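Local coordinates for protein ricin B-related lectin (Polyporus squamosus, PDB 5MUA) that binds galactose through a beta-trefoil lectin module and carries a papain-like protease part, probably activated by calcium, that accepts the inhibitor E-64, at residues Ser150-Gly153 with Ala154-His157; Ile11-Ala14 with Tyr15-Asn18. All blocks are in the same frame, centred on the assembly; numbering follows the deposited sequence. Where two conformers were deposited one is given.

Contact 1: residues Ser150-Gly153 with Ala154-His157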
# COMPACT_ATOMS: atom_id res chain seq x y z
N SER B 150 20.88 -6.50 -6.89
CA SER B 150 19.54 -6.99 -7.26
C SER B 150 19.39 -8.49 -7.00
O SER B 150 20.38 -9.20 -6.84
CB SER B 150 19.26 -6.76 -8.76
OG SER B 150 20.31 -7.26 -9.54
N GLN B 151 18.12 -8.92 -6.92
CA GLN B 151 17.72 -10.29 -6.84
C GLN B 151 16.56 -10.49 -7.78
O GLN B 151 15.76 -9.59 -7.93
CB GLN B 151 17.28 -10.65 -5.43
CG GLN B 151 18.38 -10.61 -4.45
CD GLN B 151 19.28 -11.84 -4.58
OE1 GLN B 151 18.98 -12.89 -4.01
NE2 GLN B 151 20.34 -11.73 -5.37
N THR B 152 16.52 -11.63 -8.44
CA THR B 152 15.33 -12.01 -9.19
C THR B 152 14.19 -12.41 -8.28
O THR B 152 14.36 -12.66 -7.08
CB THR B 152 15.59 -13.14 -10.20
OG1 THR B 152 15.81 -14.36 -9.51
CG2 THR B 152 16.82 -12.80 -11.10
N GLY B 153 12.99 -12.37 -8.85
CA GLY B 153 11.82 -12.90 -8.14
C GLY B 153 12.11 -14.30 -7.65
O GLY B 153 11.88 -14.59 -6.48
N ALA B 154 12.63 -15.17 -8.54
CA ALA B 154 12.93 -16.57 -8.15
C ALA B 154 13.96 -16.57 -7.04
O ALA B 154 13.86 -17.35 -6.10
CB ALA B 154 13.41 -17.43 -9.37
N ASN B 155 14.99 -15.73 -7.14
CA ASN B 155 15.99 -15.65 -6.05
C ASN B 155 15.34 -15.35 -4.68
O ASN B 155 15.67 -16.00 -3.68
CB ASN B 155 17.01 -14.53 -6.20
CG ASN B 155 17.98 -14.69 -7.33
OD1 ASN B 155 18.49 -13.69 -7.78
ND2 ASN B 155 18.28 -15.93 -7.77
N VAL B 156 14.50 -14.31 -4.61
CA VAL B 156 13.89 -13.90 -3.33
C VAL B 156 12.93 -15.03 -2.85
O VAL B 156 12.94 -15.38 -1.66
CB VAL B 156 13.19 -12.51 -3.44
CG1 VAL B 156 12.54 -12.19 -2.13
CG2 VAL B 156 14.12 -11.39 -3.86
N HIS B 157 12.16 -15.63 -3.73
CA HIS B 157 11.26 -16.74 -3.36
C HIS B 157 12.02 -17.88 -2.67
O HIS B 157 11.62 -18.35 -1.56
CB HIS B 157 10.44 -17.21 -4.55
CG HIS B 157 9.58 -18.42 -4.28
ND1 HIS B 157 8.50 -18.40 -3.41
CD2 HIS B 157 9.64 -19.67 -4.78
CE1 HIS B 157 7.92 -19.58 -3.41
NE2 HIS B 157 8.59 -20.38 -4.22

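Contact 2: residues Ile11-Ala14 with Tyr15-Asn18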
# COMPACT_ATOMS: atom_id res chain seq x y z
N ILE B 11 29.34 -0.08 -10.17
CA ILE B 11 30.48 -0.35 -11.06
C ILE B 11 31.63 0.44 -10.45
O ILE B 11 31.65 1.67 -10.52
CB ILE B 11 30.19 0.12 -12.50
CG1 ILE B 11 28.89 -0.50 -13.06
CG2 ILE B 11 31.39 -0.21 -13.42
CD1 ILE B 11 28.50 0.01 -14.44
N ALA B 12 32.58 -0.24 -9.82
CA ALA B 12 33.67 0.44 -9.13
C ALA B 12 34.97 0.27 -9.91
O ALA B 12 35.19 -0.79 -10.49
CB ALA B 12 33.89 -0.15 -7.73
N SER B 13 35.79 1.27 -9.81
CA SER B 13 37.18 1.18 -10.43
C SER B 13 38.03 0.19 -9.68
O SER B 13 38.08 0.24 -8.48
CB SER B 13 37.87 2.53 -10.37
OG SER B 13 39.18 2.44 -10.94
N ALA B 14 38.73 -0.72 -10.38
CA ALA B 14 39.73 -1.54 -9.69
C ALA B 14 41.07 -0.83 -9.70
O ALA B 14 42.01 -1.38 -9.14
CB ALA B 14 39.85 -2.92 -10.31
N TYR B 15 41.17 0.33 -10.35
CA TYR B 15 42.42 1.08 -10.47
C TYR B 15 42.71 1.93 -9.27
O TYR B 15 43.84 2.04 -8.85
CB TYR B 15 42.34 1.94 -11.70
CG TYR B 15 43.52 2.83 -11.98
CD1 TYR B 15 44.74 2.30 -12.38
CD2 TYR B 15 43.40 4.20 -11.94
CE1 TYR B 15 45.80 3.12 -12.69
CE2 TYR B 15 44.47 5.05 -12.26
CZ TYR B 15 45.66 4.47 -12.66
OH TYR B 15 46.74 5.26 -12.95
N VAL B 16 41.69 2.56 -8.69
CA VAL B 16 41.84 3.33 -7.44
C VAL B 16 40.72 2.96 -6.49
O VAL B 16 39.63 2.63 -6.92
CB VAL B 16 41.85 4.84 -7.67
CG1 VAL B 16 43.11 5.23 -8.44
CG2 VAL B 16 40.60 5.30 -8.39
N ALA B 17 40.98 3.05 -5.20
CA ALA B 17 40.02 2.64 -4.20
C ALA B 17 38.88 3.64 -4.00
O ALA B 17 38.96 4.84 -4.32
CB ALA B 17 40.72 2.42 -2.85
N ASN B 18 37.81 3.11 -3.42
CA ASN B 18 36.70 3.94 -2.98
C ASN B 18 36.01 4.75 -4.07
O ASN B 18 35.42 5.78 -3.80
CB ASN B 18 37.16 4.85 -1.87
CG ASN B 18 37.66 4.09 -0.69
OD1 ASN B 18 38.84 4.13 -0.35
ND2 ASN B 18 36.76 3.33 -0.08

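Contact 1: residues Ser150-Gly153 with Ala154-His157
The side chain of Asn155 folds back across Thr152, bringing its amide carbon CG to 3.1 Å from Thr152 OG1. Together the two residues form a capping box at the start of helix 153-162, with Thr152 as N-cap. Its OG1 accepts from Asn155 N at 2.9 Å, close to straight at 162°. With chi1 at 71°, OG1 sits between the backbone N and the carbonyl carbon, where it can meet the first turn. In return, Asn155 OD1 receives Thr152 N at 2.9 Å, the donor lying above the carbonyl plane of the Asn155 amide. Threonine suits the N-cap because its short branch carries an acceptor, while asparagine is just long enough to reach back one turn. On the strand side of the box, Gln151 bends at chi2 (-76°) and crosses Asn155 at about a right angle, laying OE1 3.4 Å from Asn155 CB. Gln151 NE2 gives a 2.9 Å bond to Ser150 O, which steadies the amide. Val156 CG2 also packs on Gln151 CB at 3.6 Å, an apolar contact fitting for a buried valine that also touches Phe286. Regular helix bonding starts with Val156 N to Thr152 O and His157 N to Gly153 O. By reciprocal exchange the capping box satisfies two backbone N-H groups, one on each side of the junction, which probably helps to set where strand gives way to helix.

Contact 2: residues Ile11-Ala14 with Tyr15-Asn18
Ser13 OG lies against the backbone of Tyr15 and Val16, and hydrogen bonding dominates the contact. Ser13 OG accepts from Tyr15 N at 3.0 Å, with an N-H...O angle of 143° that makes the bond noticeably bent. This link from a serine side chain to the N-H two residues on is an ST turn. A second, weak bond runs from Val16 N to Ser13 OG, longer at 3.4 Å but straighter at 157°. One oxygen thus gathers two successive N-H groups. Ser13 can do this because OG stands anti to its own backbone N (chi1 179°), which carries it forward over the bend. A small hydroxyl-bearing residue is well matched to this buried position, where the chain leaves its strand and a nearby acceptor can serve backbone N-H groups.

The van der Waals contacts are fewer. Tyr15 CB approaches Ser13 OG to 3.3 Å, while the far end of the Tyr15 side chain leads away from residues 11-14, and the side chain touches Asn139 and Thr140. Val16 CG2 is more distant, 4.1 Å from Ser13 OG. Ala14, at the bend itself, carries only a methyl group, a modest demand on space at an exposed turn.

In the backbone, Ser13 O and Val16 O lie 3.2 Å apart; both are acceptors, so this approach adds no bond and the polar hold comes from Ser13 OG.

The bend ends strand 7-13 and begins the loop to strand 19-23. Backbone bonds of Ile11 with Leu21 and of Ser13 with Thr19 draw the two strands together, while Ala12 pairs with Thr145 of strand 144-152, and Ser13 and Val16 touch Leu119 of strand 116-120.

How the contacts relate
From the N terminus, contact 2 comes first: residues 11-18 turn the chain out of strand 7-13 into the loop that leads to strand 19-23. Well over a hundred residues later, contact 1 turns strand 144-152 into helix 153-162. The two follow in series, neither nesting nor crossing, and each changes the chain's course locally. Their nearest atoms are about 11 Å apart, so they do not touch, yet strands 7-13 and 144-152 pair antiparallel. Strand 144-152 also pairs with strand 178-180, which places contact 1 near the calcium-binding residues Ser175 and Asp176, with the side chain of His157 about 7 Å from a bound E-64.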